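Cyclodipeptide synthase, BtCDPS (Bacillus thermoamylovorans, PDB 6ZTU) probably joins two aminoacyl groups, taken as a rule from aminoacyl-tRNAs, into a cyclic dipeptide, as in other cyclodipeptide synthases. Local coordinates at residues 34-40 / 199-203; 46-50 / 99-104; 60-66 / 109-114; 68-72 / 82-86; 183-189 / 217-223. All coordinates share one frame; numbering follows the deposited sequence.

Contact 1. Residues 34-40 / 199-203. With 0RE ((2S)-hexane-1,2-diol), chain B.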
# COMPACT_ATOMS: atom_id res chain seq x y z
N SER A 34 3.15 5.39 -0.56
CA SER A 34 2.05 6.08 0.11
C SER A 34 2.05 7.56 -0.27
O SER A 34 3.11 8.19 -0.25
CB SER A 34 2.18 5.92 1.63
OG SER A 34 0.96 6.23 2.27
N PRO A 35 0.90 8.13 -0.62
CA PRO A 35 0.86 9.55 -1.01
C PRO A 35 0.89 10.48 0.20
O PRO A 35 0.38 10.17 1.27
CB PRO A 35 -0.47 9.66 -1.76
CG PRO A 35 -1.35 8.66 -1.07
CD PRO A 35 -0.42 7.50 -0.75
N PHE A 36 1.50 11.65 -0.02
CA PHE A 36 1.58 12.70 1.01
C PHE A 36 2.31 12.20 2.24
O PHE A 36 1.93 12.47 3.39
CB PHE A 36 0.19 13.24 1.35
CG PHE A 36 -0.67 13.43 0.15
CD1 PHE A 36 -0.28 14.27 -0.88
CD2 PHE A 36 -1.86 12.73 0.01
CE1 PHE A 36 -1.06 14.43 -2.00
CE2 PHE A 36 -2.66 12.90 -1.12
CZ PHE A 36 -2.25 13.74 -2.12
N ASN A 37 3.38 11.45 2.00
CA ASN A 37 4.20 10.86 3.04
C ASN A 37 5.65 11.20 2.73
O ASN A 37 6.17 10.77 1.70
CB ASN A 37 3.98 9.34 3.10
CG ASN A 37 4.78 8.67 4.20
OD1 ASN A 37 5.87 9.10 4.55
ND2 ASN A 37 4.22 7.60 4.76
N SER A 38 6.29 11.96 3.62
CA SER A 38 7.63 12.48 3.33
C SER A 38 8.67 11.38 3.17
O SER A 38 9.73 11.64 2.59
CB SER A 38 8.07 13.45 4.43
OG SER A 38 7.67 12.97 5.71
N LYS A 39 8.40 10.18 3.68
CA LYS A 39 9.35 9.07 3.56
C LYS A 39 9.72 8.79 2.10
O LYS A 39 10.85 8.41 1.82
CB LYS A 39 8.75 7.83 4.20
CG LYS A 39 9.60 6.58 4.10
CD LYS A 39 10.32 6.34 5.39
CE LYS A 39 11.08 5.04 5.39
NZ LYS A 39 12.02 5.10 6.53
N PHE A 40 8.78 8.98 1.18
CA PHE A 40 8.97 8.54 -0.21
C PHE A 40 9.56 9.67 -1.05
O PHE A 40 8.96 10.19 -1.99
CB PHE A 40 7.66 8.02 -0.78
CG PHE A 40 7.20 6.76 -0.11
CD1 PHE A 40 7.69 5.53 -0.50
CD2 PHE A 40 6.30 6.82 0.94
CE1 PHE A 40 7.28 4.37 0.13
CE2 PHE A 40 5.89 5.66 1.59
CZ PHE A 40 6.38 4.43 1.18
N ALA A 199 5.19 -4.81 0.10
CA ALA A 199 6.28 -4.37 0.96
C ALA A 199 6.08 -2.92 1.37
O ALA A 199 5.81 -2.06 0.53
CB ALA A 199 7.64 -4.53 0.27
N TYR A 200 6.24 -2.65 2.66
CA TYR A 200 6.01 -1.33 3.22
C TYR A 200 6.88 -1.22 4.46
O TYR A 200 7.43 -2.21 4.93
CB TYR A 200 4.52 -1.13 3.54
CG TYR A 200 4.13 0.31 3.76
CD1 TYR A 200 4.23 1.24 2.73
CD2 TYR A 200 3.63 0.73 4.99
CE1 TYR A 200 3.87 2.56 2.93
CE2 TYR A 200 3.26 2.05 5.19
CZ TYR A 200 3.38 2.95 4.16
OH TYR A 200 3.01 4.27 4.36
N HIS A 201 7.02 0.00 4.98
CA HIS A 201 7.97 0.22 6.07
C HIS A 201 7.31 0.25 7.44
O HIS A 201 7.99 0.51 8.45
CB HIS A 201 8.74 1.52 5.83
CG HIS A 201 7.87 2.72 5.80
ND1 HIS A 201 7.08 3.04 4.72
CD2 HIS A 201 7.63 3.67 6.74
CE1 HIS A 201 6.41 4.15 4.97
NE2 HIS A 201 6.73 4.55 6.19
N ARG A 202 6.01 -0.01 7.52
CA ARG A 202 5.33 -0.02 8.80
C ARG A 202 4.56 -1.32 8.95
O ARG A 202 4.15 -1.93 7.96
CB ARG A 202 4.38 1.18 8.93
CG ARG A 202 5.11 2.53 8.89
CD ARG A 202 5.60 3.01 10.26
NE ARG A 202 4.62 2.79 11.34
CZ ARG A 202 4.91 2.23 12.51
NH1 ARG A 202 6.15 1.81 12.78
NH2 ARG A 202 3.95 2.08 13.42
N PRO A 203 4.37 -1.80 10.18
CA PRO A 203 3.54 -2.98 10.39
C PRO A 203 2.11 -2.74 9.93
O PRO A 203 1.64 -1.60 9.84
CB PRO A 203 3.59 -3.20 11.91
CG PRO A 203 4.75 -2.41 12.39
CD PRO A 203 4.92 -1.26 11.44
O01 0RE B . -0.83 1.74 2.43
C02 0RE B . 0.54 1.88 2.23
C03 0RE B . 0.96 0.96 1.09
O04 0RE B . 1.07 -0.35 1.56
C05 0RE B . -0.09 1.04 -0.02
C06 0RE B . -0.18 2.48 -0.54
C07 0RE B . -1.34 2.55 -1.53
C08 0RE B . -0.72 2.80 -2.90
O HOH W 1 5.41 6.61 7.38
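S34 and Y200, whose CA atoms lie 9.0 Å apart, begin a contact made across side chains, with no direct hydrogen bond between the two segments. The 34-40 loop turns at N37, where OD1 accepts from the backbone N of K39 in an Asx turn, while 199-203 leaves the end of strand 196-200. Y200 reaches across with CG anti to its backbone N (chi1 -164°) and sets its OH 3.3 Å from S34 CB, which lies at the edge of the phenol ring. The side chain of F40 crosses that of Y200 at about a right angle, bringing F40 CZ 3.6 Å from Y200 CE1, which lies at the edge of the F40 ring. These loops follow parallel strands of a Rossmann-like sheet, as expected for the HUP clan, and Y200 lines the pocket there: C02 of the bound hexanediol sits over one face, 3.5 Å from CE1, and H201 ND1 lies over the opposite face. A leucine in place of Y200 would probably strip the diol of this flat wall and leave S34 and F40 with a gap between them. H201 is covered in turn by K39, whose chain slides over the imidazole with K39 CG 4.2 Å from the centroid of the H201 ring, a CH-pi contact. At the imidazole edge one water, in the ring plane, bridges H201 NE2 at 2.7 Å and N37 ND2 at 3.0 Å.

Contact 2. Residues 46-50 / 99-104; sequences HQLID and EALRKN
H46 lies with one imidazole face against A100, in a packing of two helices, 42-55 and 79-103, that run side by side on the same flank of the Rossmann-like sheet. The short segments cross at -33° with their axes 9.0 Å apart. A100 CB stands 3.6 Å from the centroid of the H46 ring, a CH-pi contact, and both ring nitrogens are used near the ring plane: NE2 donates to the anti lone pair of E99 OE1, while ND1 accepts from K103 NZ at 3.0 Å. Two bonds thus fix the turn of the imidazole, and E99 OE1 is shared with Q42. K103 crosses D50 at about a right angle, its chain bent at chi3 (75°) so that NZ also meets the syn lone pair of D50 OD2 in a salt bridge. Deeper in, I49 CG2 touches both A100 CB and L101 CD2. Just beyond the helix end, the amide of N104 spends ND2 twice, on A100 O at 2.7 Å and on D50 OD1 at 2.8 Å, the latter met nearly head-on with an N-H...O angle of 170°.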
# COMPACT_ATOMS: atom_id res chain seq x y z
N HIS A 46 14.28 5.21 -5.05
CA HIS A 46 15.38 4.53 -5.73
C HIS A 46 15.94 3.38 -4.89
O HIS A 46 16.23 2.30 -5.41
CB HIS A 46 16.49 5.53 -6.07
CG HIS A 46 16.27 6.22 -7.39
ND1 HIS A 46 16.92 5.83 -8.55
CD2 HIS A 46 15.47 7.25 -7.74
CE1 HIS A 46 16.53 6.60 -9.55
NE2 HIS A 46 15.65 7.47 -9.08
N GLN A 47 16.08 3.59 -3.58
CA GLN A 47 16.57 2.52 -2.72
C GLN A 47 15.63 1.32 -2.76
O GLN A 47 16.08 0.18 -2.87
CB GLN A 47 16.73 3.03 -1.29
CG GLN A 47 17.89 3.99 -1.10
CD GLN A 47 18.26 4.10 0.37
OE1 GLN A 47 17.40 4.31 1.21
NE2 GLN A 47 19.54 3.93 0.67
N LEU A 48 14.32 1.57 -2.67
CA LEU A 48 13.35 0.47 -2.71
C LEU A 48 13.50 -0.33 -3.99
O LEU A 48 13.53 -1.57 -3.97
CB LEU A 48 11.93 1.01 -2.61
CG LEU A 48 11.44 1.64 -1.30
CD1 LEU A 48 10.06 2.22 -1.52
CD2 LEU A 48 11.42 0.58 -0.20
N ILE A 49 13.60 0.36 -5.12
CA ILE A 49 13.61 -0.31 -6.41
C ILE A 49 14.97 -0.94 -6.69
O ILE A 49 15.05 -2.04 -7.24
CB ILE A 49 13.19 0.68 -7.51
CG1 ILE A 49 11.69 1.02 -7.35
CG2 ILE A 49 13.45 0.12 -8.89
CD1 ILE A 49 11.24 2.22 -8.14
N ASP A 50 16.06 -0.28 -6.29
CA ASP A 50 17.38 -0.89 -6.44
C ASP A 50 17.48 -2.19 -5.67
O ASP A 50 17.93 -3.21 -6.21
CB ASP A 50 18.47 0.08 -5.97
CG ASP A 50 18.63 1.27 -6.89
OD1 ASP A 50 18.21 1.18 -8.06
OD2 ASP A 50 19.20 2.29 -6.44
N GLU A 99 12.33 6.25 -13.33
CA GLU A 99 13.78 6.43 -13.34
C GLU A 99 14.51 5.19 -12.83
O GLU A 99 15.38 4.64 -13.50
CB GLU A 99 14.18 7.62 -12.46
CG GLU A 99 13.93 8.98 -13.02
CD GLU A 99 14.28 10.06 -12.01
OE1 GLU A 99 14.81 9.70 -10.92
OE2 GLU A 99 14.01 11.25 -12.29
N ALA A 100 14.16 4.76 -11.61
CA ALA A 100 14.90 3.69 -10.96
C ALA A 100 14.67 2.35 -11.65
O ALA A 100 15.59 1.53 -11.76
CB ALA A 100 14.52 3.63 -9.48
N LEU A 101 13.44 2.10 -12.10
CA LEU A 101 13.19 0.88 -12.85
C LEU A 101 14.02 0.85 -14.13
O LEU A 101 14.70 -0.13 -14.42
CB LEU A 101 11.70 0.75 -13.15
CG LEU A 101 10.85 0.38 -11.93
CD1 LEU A 101 9.37 0.60 -12.22
CD2 LEU A 101 11.12 -1.06 -11.50
N ARG A 102 13.99 1.96 -14.88
CA ARG A 102 14.77 2.04 -16.11
C ARG A 102 16.26 1.87 -15.82
O ARG A 102 16.96 1.13 -16.53
CB ARG A 102 14.50 3.36 -16.81
CG ARG A 102 15.37 3.60 -18.04
CD ARG A 102 14.77 4.67 -18.94
NE ARG A 102 14.15 5.76 -18.19
CZ ARG A 102 14.81 6.79 -17.66
NH1 ARG A 102 16.12 6.88 -17.80
NH2 ARG A 102 14.15 7.73 -16.99
N LYS A 103 16.76 2.51 -14.77
CA LYS A 103 18.16 2.37 -14.37
C LYS A 103 18.53 0.90 -14.16
O LYS A 103 19.66 0.49 -14.47
CB LYS A 103 18.41 3.18 -13.10
CG LYS A 103 19.83 3.12 -12.57
CD LYS A 103 19.96 3.93 -11.29
CE LYS A 103 19.34 3.20 -10.11
NZ LYS A 103 19.32 4.04 -8.86
N ASN A 104 17.61 0.10 -13.64
CA ASN A 104 17.86 -1.31 -13.38
C ASN A 104 17.51 -2.22 -14.55
O ASN A 104 17.52 -3.44 -14.38
CB ASN A 104 17.06 -1.77 -12.15
CG ASN A 104 17.66 -1.28 -10.86
OD1 ASN A 104 18.50 -1.95 -10.26
ND2 ASN A 104 17.21 -0.11 -10.39

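Contact 3. Residues 60-66 / 109-114. With 0RE ((2S)-hexane-1,2-diol), chain B.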
# COMPACT_ATOMS: atom_id res chain seq x y z
N THR A 60 6.92 -4.74 -9.13
CA THR A 60 5.83 -3.84 -9.50
C THR A 60 5.73 -2.75 -8.44
O THR A 60 5.99 -3.00 -7.26
CB THR A 60 4.49 -4.60 -9.60
OG1 THR A 60 4.63 -5.69 -10.53
CG2 THR A 60 3.35 -3.68 -10.07
N VAL A 61 5.36 -1.55 -8.87
CA VAL A 61 5.15 -0.41 -7.97
C VAL A 61 3.66 -0.09 -7.93
O VAL A 61 3.03 0.06 -8.99
CB VAL A 61 5.97 0.81 -8.44
CG1 VAL A 61 5.62 2.06 -7.65
CG2 VAL A 61 7.46 0.51 -8.33
N LEU A 62 3.10 0.04 -6.73
CA LEU A 62 1.70 0.41 -6.54
C LEU A 62 1.62 1.84 -6.00
O LEU A 62 2.17 2.13 -4.93
CB LEU A 62 1.00 -0.54 -5.57
CG LEU A 62 -0.50 -0.29 -5.41
CD1 LEU A 62 -1.28 -0.68 -6.69
CD2 LEU A 62 -1.03 -1.05 -4.18
N LEU A 63 0.91 2.70 -6.72
CA LEU A 63 0.66 4.08 -6.33
C LEU A 63 -0.80 4.26 -5.95
O LEU A 63 -1.66 3.44 -6.27
CB LEU A 63 1.00 5.03 -7.48
CG LEU A 63 2.38 4.88 -8.12
CD1 LEU A 63 2.56 5.95 -9.20
CD2 LEU A 63 3.47 4.97 -7.07
N ALA A 64 -1.10 5.38 -5.30
CA ALA A 64 -2.46 5.64 -4.85
C ALA A 64 -3.38 5.97 -6.02
O ALA A 64 -2.99 6.68 -6.96
CB ALA A 64 -2.48 6.78 -3.84
N GLY A 65 -4.61 5.47 -5.94
CA GLY A 65 -5.65 5.74 -6.91
C GLY A 65 -6.50 6.94 -6.51
O GLY A 65 -6.10 7.77 -5.69
N ASP A 66 -7.70 7.00 -7.09
CA ASP A 66 -8.53 8.20 -7.02
C ASP A 66 -8.84 8.60 -5.59
O ASP A 66 -8.92 9.79 -5.27
CB ASP A 66 -9.85 7.98 -7.77
CG ASP A 66 -9.64 7.60 -9.22
OD1 ASP A 66 -8.61 8.00 -9.80
OD2 ASP A 66 -10.51 6.91 -9.78
N ASP A 109 6.68 -1.25 -14.60
CA ASP A 109 5.45 -1.88 -14.13
C ASP A 109 4.93 -1.08 -12.94
O ASP A 109 5.23 -1.39 -11.78
CB ASP A 109 5.71 -3.33 -13.77
CG ASP A 109 4.51 -4.22 -14.03
OD1 ASP A 109 3.90 -4.09 -15.12
OD2 ASP A 109 4.18 -5.03 -13.14
N ILE A 110 4.14 -0.04 -13.23
CA ILE A 110 3.63 0.90 -12.24
C ILE A 110 2.14 1.06 -12.45
O ILE A 110 1.71 1.37 -13.57
CB ILE A 110 4.32 2.27 -12.34
CG1 ILE A 110 5.85 2.13 -12.34
CG2 ILE A 110 3.83 3.21 -11.22
CD1 ILE A 110 6.58 3.45 -12.59
N TYR A 111 1.35 0.88 -11.40
CA TYR A 111 -0.10 1.02 -11.45
C TYR A 111 -0.58 1.80 -10.24
O TYR A 111 0.11 1.85 -9.21
CB TYR A 111 -0.80 -0.35 -11.48
CG TYR A 111 -0.23 -1.27 -12.52
CD1 TYR A 111 0.83 -2.12 -12.24
CD2 TYR A 111 -0.74 -1.25 -13.81
CE1 TYR A 111 1.37 -2.94 -13.22
CE2 TYR A 111 -0.21 -2.07 -14.79
CZ TYR A 111 0.84 -2.90 -14.49
OH TYR A 111 1.36 -3.71 -15.48
N THR A 112 -1.76 2.41 -10.36
CA THR A 112 -2.48 2.88 -9.18
C THR A 112 -3.52 1.83 -8.79
O THR A 112 -3.92 0.98 -9.59
CB THR A 112 -3.19 4.23 -9.40
OG1 THR A 112 -4.46 4.02 -10.04
CG2 THR A 112 -2.34 5.17 -10.24
N PHE A 113 -3.99 1.92 -7.54
CA PHE A 113 -5.00 0.93 -7.18
C PHE A 113 -6.36 1.20 -7.82
O PHE A 113 -7.29 0.42 -7.59
CB PHE A 113 -5.12 0.76 -5.64
CG PHE A 113 -5.50 2.00 -4.85
CD1 PHE A 113 -6.73 2.63 -5.03
CD2 PHE A 113 -4.67 2.47 -3.85
CE1 PHE A 113 -7.08 3.75 -4.26
CE2 PHE A 113 -5.02 3.58 -3.07
CZ PHE A 113 -6.23 4.21 -3.28
N SER A 114 -6.50 2.24 -8.65
CA SER A 114 -7.70 2.47 -9.44
C SER A 114 -7.62 1.88 -10.84
O SER A 114 -8.57 2.04 -11.62
CB SER A 114 -7.99 3.96 -9.55
OG SER A 114 -8.28 4.52 -8.28
O01 0RE B . -0.83 1.74 2.43
C02 0RE B . 0.54 1.88 2.23
C03 0RE B . 0.96 0.96 1.09
O04 0RE B . 1.07 -0.35 1.56
C05 0RE B . -0.09 1.04 -0.02
C06 0RE B . -0.18 2.48 -0.54
C07 0RE B . -1.34 2.55 -1.53
C08 0RE B . -0.72 2.80 -2.90
O HOH W 2 -5.64 6.66 -10.91
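T60 carries OG1 beside its backbone N (chi1 -55°), which brings the hydroxyl to D109, where it donates to the anti lone pair of OD2 at 2.7 Å and also bonds H28. At the other end F113 has CG between its backbone N and carbonyl carbon (chi1 60°), which lays the ring over the chain at G65: G65 N lies over its centre, and G65 CA makes a CH-pi contact 3.9 Å from the centroid. Between them strands 58-63 and 110-112 pair in parallel, with V61 N bonded to D109 O, Y111 N to V61 O and L63 N to Y111 O. L63 CD1 meets I110 CG2 at 3.6 Å. Past the strands, D66 N donates to S114 OG at 2.8 Å. The hexanediol tail rests on the end of strand 58-63, C08 3.4 Å from L63 C, with C07 at the F113 edge. With T60 on OD2 and Y111 OH on OD1, both carboxylate oxygens of D109 are engaged, which probably steadies its charge at the outermost strand.

Contact 4. Residues 68-72 / 82-86; sequences AKNLL and AERKV
K69 lays its methylenes against A82, E83 and V86 of the neighbouring helix. CB meets two partners, V86 CG2 at 4.0 Å and A82 CB at 4.1 Å. With chi1 at 76° the chain then turns toward E83, lying beside that side chain and pointing the same way, and CD touches E83 CG at 3.6 Å. CE passes E83 OE2 at 3.9 Å, but the bends at chi3 and chi4 lead NZ back to its own helix, where it forms a salt bridge with E73 and a weak bond to N70 OD1. Apolar groups complete the interface: V86 CG2 comes up to the backbone at K69 N, A68 CB lies near the same methyl, and L72 sets CB 4.0 Å from A82 CB while its CD1 meets K85 CB. No hydrogen bond crosses the contact. Apolar packing at an axis separation of 8.7 Å and a crossing angle of 125° joins the short helix 68-74, which follows strand 58-63, to the long helix 79-103 in this Rossmann-like fold.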
# COMPACT_ATOMS: atom_id res chain seq x y z
N ALA A 68 -7.19 8.82 -3.09
CA ALA A 68 -6.19 9.59 -2.36
C ALA A 68 -6.69 10.99 -2.06
O ALA A 68 -6.28 11.59 -1.06
CB ALA A 68 -4.88 9.64 -3.14
N LYS A 69 -7.58 11.54 -2.91
CA LYS A 69 -8.14 12.86 -2.63
C LYS A 69 -8.94 12.88 -1.34
O LYS A 69 -9.00 13.91 -0.66
CB LYS A 69 -8.99 13.33 -3.81
CG LYS A 69 -10.36 12.69 -3.94
CD LYS A 69 -11.07 13.19 -5.20
CE LYS A 69 -12.58 13.34 -4.98
NZ LYS A 69 -13.10 12.54 -3.83
N ASN A 70 -9.54 11.74 -0.96
CA ASN A 70 -10.33 11.68 0.27
C ASN A 70 -9.49 12.00 1.49
O ASN A 70 -10.00 12.57 2.47
CB ASN A 70 -10.96 10.30 0.45
CG ASN A 70 -12.01 10.01 -0.59
OD1 ASN A 70 -11.82 10.32 -1.77
ND2 ASN A 70 -13.13 9.42 -0.18
N LEU A 71 -8.21 11.62 1.47
CA LEU A 71 -7.33 11.89 2.60
C LEU A 71 -7.16 13.39 2.79
O LEU A 71 -7.10 13.87 3.93
CB LEU A 71 -5.97 11.22 2.38
CG LEU A 71 -5.96 9.70 2.16
CD1 LEU A 71 -4.54 9.23 1.98
CD2 LEU A 71 -6.63 8.96 3.33
N LEU A 72 -7.09 14.14 1.69
CA LEU A 72 -7.00 15.59 1.79
C LEU A 72 -8.36 16.22 2.09
O LEU A 72 -8.46 17.11 2.94
CB LEU A 72 -6.39 16.15 0.51
CG LEU A 72 -5.01 15.62 0.09
CD1 LEU A 72 -4.58 16.19 -1.26
CD2 LEU A 72 -3.94 15.90 1.14
N ALA A 82 -7.75 19.33 -3.82
CA ALA A 82 -7.33 17.97 -3.48
C ALA A 82 -7.00 17.17 -4.74
O ALA A 82 -5.95 16.51 -4.81
CB ALA A 82 -8.44 17.27 -2.69
N GLU A 83 -7.87 17.22 -5.75
CA GLU A 83 -7.63 16.50 -6.99
C GLU A 83 -6.35 16.97 -7.67
O GLU A 83 -5.60 16.15 -8.23
CB GLU A 83 -8.84 16.65 -7.92
CG GLU A 83 -10.01 15.72 -7.59
CD GLU A 83 -11.27 16.03 -8.38
OE1 GLU A 83 -11.36 17.14 -8.95
OE2 GLU A 83 -12.18 15.17 -8.43
N ARG A 84 -6.07 18.27 -7.61
CA ARG A 84 -4.81 18.78 -8.15
C ARG A 84 -3.61 18.19 -7.41
O ARG A 84 -2.66 17.70 -8.02
CB ARG A 84 -4.77 20.31 -8.07
CG ARG A 84 -5.42 21.04 -9.22
CD ARG A 84 -5.21 22.53 -9.07
NE ARG A 84 -6.43 23.22 -8.69
CZ ARG A 84 -6.47 24.31 -7.92
NH1 ARG A 84 -5.34 24.83 -7.44
NH2 ARG A 84 -7.63 24.88 -7.62
N LYS A 85 -3.64 18.26 -6.07
CA LYS A 85 -2.51 17.77 -5.30
C LYS A 85 -2.27 16.28 -5.54
O LYS A 85 -1.11 15.86 -5.62
CB LYS A 85 -2.73 18.05 -3.81
CG LYS A 85 -2.78 19.53 -3.49
CD LYS A 85 -2.90 19.79 -2.00
CE LYS A 85 -1.63 19.40 -1.26
NZ LYS A 85 -1.66 19.85 0.16
N VAL A 86 -3.33 15.50 -5.73
CA VAL A 86 -3.17 14.08 -6.03
C VAL A 86 -2.48 13.90 -7.37
O VAL A 86 -1.47 13.19 -7.47
CB VAL A 86 -4.54 13.36 -6.00
CG1 VAL A 86 -4.39 11.93 -6.51
CG2 VAL A 86 -5.11 13.38 -4.60

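Contact 5. Residues 183-189 / 217-223; sequences FFLSGAS and IKMSDNQ
Q223 reaches into the bend of helix 167-191, where its OE1 accepts from A188 N at 2.8 Å, with an N-H...O angle of 170°. The glutamine extends CG anti to the backbone N (chi1 -173°) and bends at chi2, which brings the amide to the kinked turn at A188 and S189, whose backbone N atoms lack the usual helical partner. Waters bridge S189 N to Q223 OE1 and N222 OD1, and Q223 NE2 to F184 O. With an alanine here, A188 N-H would probably lose its acceptor and the two waters their link to the amide. One turn back, S220 N donates to L185 O at 2.8 Å, and S220 OG shares a hydrogen bond with S186 OG. N222 ND2 reaches S189 OG at 3.3 Å but is also held by K194 O. A type I turn from S220 to Q223 brings the S220, N222 and Q223 side chains to the helix. Outside this polar core, L185 CD2 packs on I217 CG2 at 3.8 Å and on M219 CG. The loop thus lies along the kinked helix, with helices 120-135 and 205-211 meeting L185 and I217, and runs into strand 223-229 beside strand 196-200, while F184 lines the diol pocket.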
# COMPACT_ATOMS: atom_id res chain seq x y z
N PHE A 183 -5.24 -5.17 -2.64
CA PHE A 183 -3.84 -5.49 -2.95
C PHE A 183 -3.10 -6.06 -1.75
O PHE A 183 -2.20 -6.88 -1.94
CB PHE A 183 -3.11 -4.26 -3.50
CG PHE A 183 -3.52 -3.93 -4.89
CD1 PHE A 183 -2.91 -4.60 -5.95
CD2 PHE A 183 -4.55 -3.05 -5.15
CE1 PHE A 183 -3.31 -4.35 -7.25
CE2 PHE A 183 -4.94 -2.79 -6.45
CZ PHE A 183 -4.32 -3.45 -7.49
N PHE A 184 -3.48 -5.67 -0.53
CA PHE A 184 -2.95 -6.32 0.67
C PHE A 184 -3.39 -7.78 0.74
O PHE A 184 -2.66 -8.63 1.25
CB PHE A 184 -3.47 -5.63 1.95
CG PHE A 184 -2.94 -4.24 2.20
CD1 PHE A 184 -3.26 -3.18 1.36
CD2 PHE A 184 -2.18 -3.98 3.35
CE1 PHE A 184 -2.80 -1.89 1.64
CE2 PHE A 184 -1.73 -2.69 3.64
CZ PHE A 184 -2.04 -1.64 2.78
N LEU A 185 -4.62 -8.06 0.30
CA LEU A 185 -5.22 -9.38 0.47
C LEU A 185 -4.88 -10.32 -0.67
O LEU A 185 -4.70 -11.53 -0.44
CB LEU A 185 -6.75 -9.26 0.56
CG LEU A 185 -7.28 -8.44 1.74
CD1 LEU A 185 -8.77 -8.19 1.57
CD2 LEU A 185 -6.98 -9.19 3.03
N SER A 186 -4.77 -9.79 -1.89
CA SER A 186 -4.69 -10.64 -3.07
C SER A 186 -3.91 -10.00 -4.22
O SER A 186 -4.24 -10.24 -5.39
CB SER A 186 -6.10 -11.01 -3.57
OG SER A 186 -6.88 -11.62 -2.54
N GLY A 187 -2.88 -9.20 -3.93
CA GLY A 187 -2.17 -8.49 -5.00
C GLY A 187 -1.58 -9.40 -6.06
O GLY A 187 -1.64 -9.09 -7.25
N ALA A 188 -0.98 -10.53 -5.65
CA ALA A 188 -0.40 -11.44 -6.63
C ALA A 188 -1.46 -11.91 -7.63
O ALA A 188 -1.23 -11.90 -8.85
CB ALA A 188 0.23 -12.65 -5.94
N SER A 189 -2.62 -12.32 -7.13
CA SER A 189 -3.66 -12.85 -8.00
C SER A 189 -4.29 -11.76 -8.84
O SER A 189 -4.66 -12.01 -10.00
CB SER A 189 -4.72 -13.57 -7.17
OG SER A 189 -4.21 -14.80 -6.69
N ILE A 217 -12.69 -12.34 6.20
CA ILE A 217 -11.69 -11.81 5.28
C ILE A 217 -10.37 -12.52 5.51
O ILE A 217 -9.85 -12.55 6.63
CB ILE A 217 -11.53 -10.29 5.47
CG1 ILE A 217 -12.76 -9.53 4.96
CG2 ILE A 217 -10.25 -9.77 4.80
CD1 ILE A 217 -12.75 -9.28 3.48
N LYS A 218 -9.79 -13.08 4.44
CA LYS A 218 -8.50 -13.76 4.49
C LYS A 218 -7.58 -13.22 3.41
O LYS A 218 -8.03 -12.80 2.34
CB LYS A 218 -8.64 -15.28 4.28
CG LYS A 218 -9.20 -16.05 5.45
CD LYS A 218 -9.24 -17.54 5.12
CE LYS A 218 -7.83 -18.13 5.06
NZ LYS A 218 -7.85 -19.58 5.38
N MET A 219 -6.28 -13.27 3.67
CA MET A 219 -5.32 -13.10 2.60
C MET A 219 -5.31 -14.36 1.74
O MET A 219 -5.51 -15.47 2.23
CB MET A 219 -3.92 -12.83 3.15
CG MET A 219 -3.79 -11.46 3.82
SD MET A 219 -2.27 -11.28 4.73
CE MET A 219 -1.08 -11.31 3.39
N SER A 220 -5.10 -14.16 0.44
CA SER A 220 -4.88 -15.30 -0.44
C SER A 220 -3.64 -16.08 -0.01
O SER A 220 -2.67 -15.52 0.51
CB SER A 220 -4.71 -14.84 -1.89
OG SER A 220 -5.90 -14.23 -2.35
N ASP A 221 -3.69 -17.40 -0.24
CA ASP A 221 -2.61 -18.29 0.17
C ASP A 221 -1.28 -17.93 -0.47
O ASP A 221 -0.22 -18.26 0.08
CB ASP A 221 -2.94 -19.74 -0.19
CG ASP A 221 -4.04 -20.32 0.66
OD1 ASP A 221 -4.32 -19.77 1.74
OD2 ASP A 221 -4.62 -21.35 0.24
N ASN A 222 -1.31 -17.27 -1.63
CA ASN A 222 -0.12 -16.88 -2.37
C ASN A 222 0.26 -15.42 -2.14
O ASN A 222 1.05 -14.87 -2.91
CB ASN A 222 -0.30 -17.13 -3.87
CG ASN A 222 -1.37 -16.24 -4.47
OD1 ASN A 222 -2.23 -15.71 -3.75
ND2 ASN A 222 -1.34 -16.08 -5.79
N GLN A 223 -0.30 -14.79 -1.10
CA GLN A 223 -0.07 -13.38 -0.81
C GLN A 223 0.62 -13.25 0.54
O GLN A 223 0.21 -13.88 1.51
CB GLN A 223 -1.40 -12.62 -0.81
CG GLN A 223 -1.24 -11.11 -0.66
CD GLN A 223 -0.60 -10.48 -1.89
OE1 GLN A 223 -0.55 -11.10 -2.96
NE2 GLN A 223 -0.11 -9.26 -1.75
O HOH W 3 -0.01 -8.21 1.04
O HOH W 4 -8.81 -12.01 -0.45
O HOH W 5 -2.73 -12.95 -4.22
O HOH W 6 -6.01 -15.84 -4.93

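In the fold
The five contacts gather round one mixed, Rossmann-like sheet. Contacts 1 and 3, with centres about 14 Å apart, both reach it and both touch the bound diol; P35 meets A64 between them, and contact 5 adds F184 to the same pocket and F183 against L62 and F113. Contacts 2 and 4 share the long helix 79-103 yet have their centres about 26 Å apart, so that one helix ties two distant regions together. In sequence, contacts 2, 3 and 4 all fall between the two halves of contact 1, whereas contacts 1 and 5 alternate. F36 of contact 1 packs on L72 and V86 of contact 4. The pocket is thus built from segments widely spaced along the chain.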